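Local coordinates for protein PipY (Synechococcus elongatus, PDB 5NLC) that binds pyridoxal 5'-phosphate and is probably involved in the homeostasis of this vitamin B6 cofactor, at residues Ala31-Ala36 / Arg42-Asn47; Ala54-Leu59 / Leu65-Leu70. All coordinates share one frame; numbering follows the deposited sequence.

Contact 1: Ala31-Ala36 / Arg42-Asn47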
loop_
_atom_site.group_PDB
_atom_site.type_symbol
_atom_site.label_atom_id
_atom_site.label_comp_id
_atom_site.label_asym_id
_atom_site.label_seq_id
_atom_site.Cartn_x
_atom_site.Cartn_y
_atom_site.Cartn_z
ATOM N N ALA A 31 16.113 15.153 2.061
ATOM C CA ALA A 31 15.889 16.565 1.762
ATOM C C ALA A 31 14.751 16.772 0.760
ATOM O O ALA A 31 14.052 17.786 0.832
ATOM C CB ALA A 31 17.167 17.155 1.233
ATOM N N ALA A 32 14.587 15.831 -0.180
ATOM C CA ALA A 32 13.486 15.806 -1.139
ATOM C C ALA A 32 12.159 15.543 -0.465
ATOM O O ALA A 32 11.170 16.164 -0.838
ATOM C CB ALA A 32 13.720 14.748 -2.203
ATOM N N ILE A 33 12.146 14.648 0.518
ATOM C CA ILE A 33 10.963 14.400 1.355
ATOM C C ILE A 33 10.558 15.665 2.106
ATOM O O ILE A 33 9.357 15.991 2.114
ATOM C CB ILE A 33 11.153 13.215 2.345
ATOM C CG1 ILE A 33 11.313 11.924 1.517
ATOM C CG2 ILE A 33 9.989 13.118 3.325
ATOM C CD1 ILE A 33 11.716 10.715 2.351
ATOM N N ARG A 34 11.515 16.423 2.668
ATOM C CA ARG A 34 11.164 17.688 3.272
ATOM C C ARG A 34 10.596 18.679 2.302
ATOM O O ARG A 34 9.570 19.326 2.620
ATOM C CB ARG A 34 12.328 18.338 3.986
ATOM C CG ARG A 34 12.772 17.579 5.224
ATOM C CD ARG A 34 13.657 18.449 6.091
ATOM N NE ARG A 34 13.980 17.704 7.329
ATOM C CZ ARG A 34 13.201 17.525 8.371
ATOM N NH1 ARG A 34 12.053 18.113 8.483
ATOM N NH2 ARG A 34 13.630 16.764 9.360
ATOM N N GLU A 35 11.183 18.784 1.098
ATOM C CA GLU A 35 10.596 19.629 0.054
ATOM C C GLU A 35 9.129 19.234 -0.301
ATOM O O GLU A 35 8.262 20.122 -0.459
ATOM C CB GLU A 35 11.513 19.730 -1.182
ATOM C CG GLU A 35 11.098 20.718 -2.241
ATOM C CD GLU A 35 12.073 20.840 -3.418
ATOM O OE1 GLU A 35 13.280 20.414 -3.326
ATOM O OE2 GLU A 35 11.641 21.365 -4.467
ATOM N N ALA A 36 8.884 17.933 -0.448
ATOM C CA ALA A 36 7.556 17.447 -0.707
ATOM C C ALA A 36 6.595 17.729 0.391
ATOM O O ALA A 36 5.449 18.107 0.131
ATOM C CB ALA A 36 7.564 15.970 -1.045
ATOM N N ARG A 42 2.069 14.201 2.531
ATOM C CA ARG A 42 2.130 13.527 3.813
ATOM C C ARG A 42 2.362 12.050 3.796
ATOM O O ARG A 42 2.897 11.495 4.779
ATOM C CB ARG A 42 0.864 13.803 4.626
ATOM C CG ARG A 42 0.667 15.305 4.913
ATOM C CD ARG A 42 1.641 15.841 5.898
ATOM N NE ARG A 42 1.465 17.291 6.146
ATOM C CZ ARG A 42 2.002 18.284 5.442
ATOM N NH1 ARG A 42 2.749 18.060 4.379
ATOM N NH2 ARG A 42 1.779 19.531 5.826
ATOM N N HIS A 43 1.979 11.392 2.707
ATOM C CA HIS A 43 2.146 9.949 2.583
ATOM C C HIS A 43 3.341 9.597 1.727
ATOM O O HIS A 43 3.434 10.028 0.567
ATOM C CB HIS A 43 0.904 9.377 1.921
ATOM C CG HIS A 43 -0.337 9.553 2.728
ATOM N ND1 HIS A 43 -0.573 8.842 3.888
ATOM C CD2 HIS A 43 -1.401 10.379 2.561
ATOM C CE1 HIS A 43 -1.723 9.230 4.419
ATOM N NE2 HIS A 43 -2.274 10.119 3.593
ATOM N N PHE A 44 4.262 8.861 2.307
ATOM C CA PHE A 44 5.493 8.465 1.676
ATOM C C PHE A 44 5.657 6.994 1.757
ATOM O O PHE A 44 5.252 6.364 2.741
ATOM C CB PHE A 44 6.679 9.163 2.332
ATOM C CG PHE A 44 6.676 10.640 2.123
ATOM C CD1 PHE A 44 5.960 11.454 2.972
ATOM C CD2 PHE A 44 7.236 11.192 0.984
ATOM C CE1 PHE A 44 5.896 12.832 2.791
ATOM C CE2 PHE A 44 7.190 12.577 0.793
ATOM C CZ PHE A 44 6.525 13.405 1.675
ATOM N N GLY A 45 6.136 6.416 0.664
ATOM C CA GLY A 45 6.205 4.991 0.529
ATOM C C GLY A 45 7.628 4.510 0.182
ATOM O O GLY A 45 8.355 5.157 -0.628
ATOM N N GLU A 46 7.992 3.373 0.770
ATOM C CA GLU A 46 9.279 2.743 0.471
ATOM C C GLU A 46 9.006 1.290 0.085
ATOM O O GLU A 46 8.045 0.703 0.545
ATOM C CB GLU A 46 10.201 2.822 1.661
ATOM C CG GLU A 46 10.713 4.263 1.989
ATOM C CD GLU A 46 11.863 4.739 1.112
ATOM O OE1 GLU A 46 12.624 3.872 0.595
ATOM O OE2 GLU A 46 12.027 6.002 0.920
ATOM N N ASN A 47 9.892 0.706 -0.709
ATOM C CA ASN A 47 9.700 -0.696 -1.116
ATOM C C ASN A 47 10.350 -1.652 -0.128
ATOM O O ASN A 47 9.913 -2.763 -0.042
ATOM C CB ASN A 47 10.266 -1.008 -2.495
ATOM C CG ASN A 47 9.378 -0.527 -3.620
ATOM O OD1 ASN A 47 8.265 0.011 -3.411
ATOM N ND2 ASN A 47 9.885 -0.680 -4.832
#
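Ile33 lies over the ring of Phe44, and its branches divide the work of the contact. From CB, which faces the strand, a chi1 of -65° sets CG1 beside the backbone N and leaves the methyl CG2 anti to it, so that CG2 projects over the phenyl ring. It sits 3.9 Å from the centroid of Phe44, only 13° off the ring normal, in a CH-pi contact; the ring atoms nearest to Ile33 CG2 are CE2 and CZ of Phe44, each 3.8 Å away. CG1 stays on the same side of the ring but beyond its rim, with Ile33 CG1 4.2 Å from Phe44 CD2. Further out, CD1 leaves the phenyl ring behind and reaches Trp67 of the adjoining strand and the aliphatic stem of Lys55. The pairing belongs to a beta-alpha-beta unit of the modified TIM barrel, in which helix 30-38 follows strand 20-24 on the outside of the barrel and leads into strand 43-46. One turn further along the helix, Ala36 meets the same ring differently: its CB lies in the ring plane, at the edge, 3.9 Å from Phe44 CE2, and no hydrogen bond joins the two segments. At the near end of the strand, Arg42 forms a hydrogen bond from NH1 to Tyr37 O and a salt bridge from NE to Asp64.

Contact 2: Ala54-Leu59 / Leu65-Leu70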
loop_
_atom_site.group_PDB
_atom_site.type_symbol
_atom_site.label_atom_id
_atom_site.label_comp_id
_atom_site.label_asym_id
_atom_site.label_seq_id
_atom_site.Cartn_x
_atom_site.Cartn_y
_atom_site.Cartn_z
ATOM N N ALA A 54 16.612 3.698 7.521
ATOM C CA ALA A 54 17.779 4.560 7.414
ATOM C C ALA A 54 17.368 6.029 7.251
ATOM O O ALA A 54 17.951 6.917 7.849
ATOM C CB ALA A 54 18.673 4.126 6.256
ATOM N N LYS A 55 16.307 6.265 6.509
ATOM C CA LYS A 55 15.945 7.603 6.107
ATOM C C LYS A 55 15.034 8.284 7.132
ATOM O O LYS A 55 14.938 9.509 7.158
ATOM C CB LYS A 55 15.172 7.470 4.811
ATOM C CG LYS A 55 15.481 8.515 3.797
ATOM C CD LYS A 55 14.686 8.240 2.538
ATOM C CE LYS A 55 15.358 7.206 1.686
ATOM N NZ LYS A 55 14.662 7.074 0.386
ATOM N N GLN A 56 14.328 7.480 7.927
ATOM C CA GLN A 56 13.322 7.971 8.870
ATOM C C GLN A 56 13.840 8.797 10.039
ATOM O O GLN A 56 13.121 9.696 10.495
ATOM C CB GLN A 56 12.499 6.819 9.428
ATOM C CG GLN A 56 11.578 6.224 8.397
ATOM C CD GLN A 56 10.735 5.059 8.953
ATOM O OE1 GLN A 56 11.043 4.476 10.012
ATOM N NE2 GLN A 56 9.683 4.693 8.228
ATOM N N ALA A 57 15.064 8.513 10.532
ATOM C CA ALA A 57 15.506 9.113 11.813
ATOM C C ALA A 57 15.550 10.633 11.830
ATOM O O ALA A 57 15.044 11.252 12.772
ATOM C CB ALA A 57 16.838 8.560 12.281
ATOM N N GLU A 58 16.053 11.259 10.778
ATOM C CA GLU A 58 16.077 12.742 10.741
ATOM C C GLU A 58 14.711 13.415 10.592
ATOM O O GLU A 58 14.552 14.616 10.887
ATOM C CB GLU A 58 16.957 13.267 9.610
ATOM C CG GLU A 58 18.454 13.170 9.900
ATOM C CD GLU A 58 19.004 11.740 9.720
ATOM O OE1 GLU A 58 18.285 10.860 9.199
ATOM O OE2 GLU A 58 20.161 11.465 10.110
ATOM N N LEU A 59 13.752 12.641 10.142
ATOM C CA LEU A 59 12.458 13.181 9.757
ATOM C C LEU A 59 11.401 13.037 10.853
ATOM O O LEU A 59 10.252 13.436 10.643
ATOM C CB LEU A 59 11.970 12.489 8.489
ATOM C CG LEU A 59 12.826 12.688 7.239
ATOM C CD1 LEU A 59 12.449 11.710 6.147
ATOM C CD2 LEU A 59 12.771 14.114 6.705
ATOM N N LEU A 65 3.555 12.699 9.089
ATOM C CA LEU A 65 4.106 11.994 7.982
ATOM C C LEU A 65 3.627 10.545 8.171
ATOM O O LEU A 65 3.833 9.973 9.225
ATOM C CB LEU A 65 5.647 12.149 8.027
ATOM C CG LEU A 65 6.384 11.959 6.702
ATOM C CD1 LEU A 65 7.860 12.170 6.975
ATOM C CD2 LEU A 65 6.194 10.528 6.207
ATOM N N THR A 66 2.957 9.981 7.177
ATOM C CA THR A 66 2.533 8.625 7.194
ATOM C C THR A 66 3.418 7.759 6.258
ATOM O O THR A 66 3.547 8.091 5.068
ATOM C CB THR A 66 1.076 8.557 6.763
ATOM O OG1 THR A 66 0.292 9.299 7.668
ATOM C CG2 THR A 66 0.547 7.175 6.732
ATOM N N TRP A 67 4.072 6.710 6.829
ATOM C CA TRP A 67 4.941 5.829 6.081
ATOM C C TRP A 67 4.214 4.532 5.667
ATOM O O TRP A 67 3.591 3.848 6.523
ATOM C CB TRP A 67 6.127 5.416 6.930
ATOM C CG TRP A 67 7.139 6.551 7.123
ATOM C CD1 TRP A 67 7.277 7.373 8.213
ATOM C CD2 TRP A 67 8.067 6.990 6.178
ATOM N NE1 TRP A 67 8.273 8.293 7.988
ATOM C CE2 TRP A 67 8.794 8.061 6.749
ATOM C CE3 TRP A 67 8.390 6.575 4.878
ATOM C CZ2 TRP A 67 9.853 8.724 6.051
ATOM C CZ3 TRP A 67 9.483 7.238 4.216
ATOM C CH2 TRP A 67 10.137 8.312 4.781
ATOM N N HIS A 68 4.404 4.183 4.416
ATOM C CA HIS A 68 3.747 3.046 3.759
ATOM C C HIS A 68 4.827 2.096 3.271
ATOM O O HIS A 68 5.760 2.547 2.548
ATOM C CB HIS A 68 2.973 3.548 2.541
ATOM C CG HIS A 68 1.805 4.430 2.868
ATOM N ND1 HIS A 68 0.512 3.977 2.824
ATOM C CD2 HIS A 68 1.729 5.715 3.258
ATOM C CE1 HIS A 68 -0.309 4.942 3.199
ATOM N NE2 HIS A 68 0.398 6.030 3.405
ATOM N N LEU A 69 4.730 0.805 3.599
ATOM C CA LEU A 69 5.594 -0.182 3.037
ATOM C C LEU A 69 4.881 -0.806 1.855
ATOM O O LEU A 69 3.783 -1.339 1.966
ATOM C CB LEU A 69 5.975 -1.248 4.107
ATOM C CG LEU A 69 6.766 -2.428 3.577
ATOM C CD1 LEU A 69 8.100 -1.944 3.032
ATOM C CD2 LEU A 69 7.028 -3.434 4.670
ATOM N N LEU A 70 5.541 -0.757 0.694
ATOM C CA LEU A 70 4.930 -1.114 -0.528
ATOM C C LEU A 70 5.442 -2.411 -1.149
ATOM O O LEU A 70 4.829 -2.890 -2.093
ATOM C CB LEU A 70 5.136 0.028 -1.520
ATOM C CG LEU A 70 4.555 1.385 -1.114
ATOM C CD1 LEU A 70 4.968 2.413 -2.172
ATOM C CD2 LEU A 70 3.085 1.301 -0.881
HETATM O O HOH W 1 10.400 9.429 10.127
#
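Two opposite faces of the Trp67 indole are occupied: NE2 of Gln56 stands 3.3 Å above one, displaced toward the rim, and CD2 of Leu65 lies 3.5 Å above the other, also off centre. Leu59 closes the edge, its CD1 in the ring plane and 4.0 Å from Trp67 CZ2. This is the helix-to-strand half of a beta-alpha-beta unit in the TIM-like barrel, strand 43-46, helix 49-56 and strand 66-69, and the indole spans the interface between the helical layer and the sheet. Gln56 reaches it with a chain extended beyond CG (chi2 -180°). Gln56 CG lies over the CE2 side of the indole, 4.0 Å from the centroid of the Trp67 five-membered ring and 24° off its normal, in a CH-pi contact. The amide beyond is tilted, its plane 53° from that of the indole, and OE1 of Gln56 is hydrogen-bonded to ND1 of His84, which helps set the turn of the amide. Beside the indole, Leu59 CB approaches Leu65 CD1 at 4.4 Å. Were Trp67 replaced by an alanine, Gln56 and Leu65 would probably face each other across a gap, and Leu59 would be likely to lose its ring edge and the water on Gln56 O its indole donor. The polar corner of the indole reaches the backbone of Gln56 through that water, which accepts from Trp67 NE1 at 3.2 Å and donates to Gln56 O at 2.8 Å, the same carbonyl oxygen that takes Leu59 N.

Contacts 1 and 2 are successive beta-alpha-beta packings, their centres about 8 Å apart, and they share one sheet: strands 43-46 and 66-69 run side by side, probably joined by hydrogen bonds from Thr66 N to Arg42 O (2.8 Å) and from His68 N to Phe44 O (2.9 Å). On the helical side, Leu59 of contact 2 also packs on Ile33 of contact 1, while Lys55 NZ forms a salt bridge to Glu46 OE2. Facing away from the helices, the imidazoles of His43 and His68 meet with ND1 of His43 3.0 Å from NE2 of His68. Strand 43-46 leads into Asn47, which binds pyridoxal phosphate, absent here; the side chains of Ile33 and Trp67 each lie about 9 Å from that of Lys26, the predicted cofactor-bearing lysine.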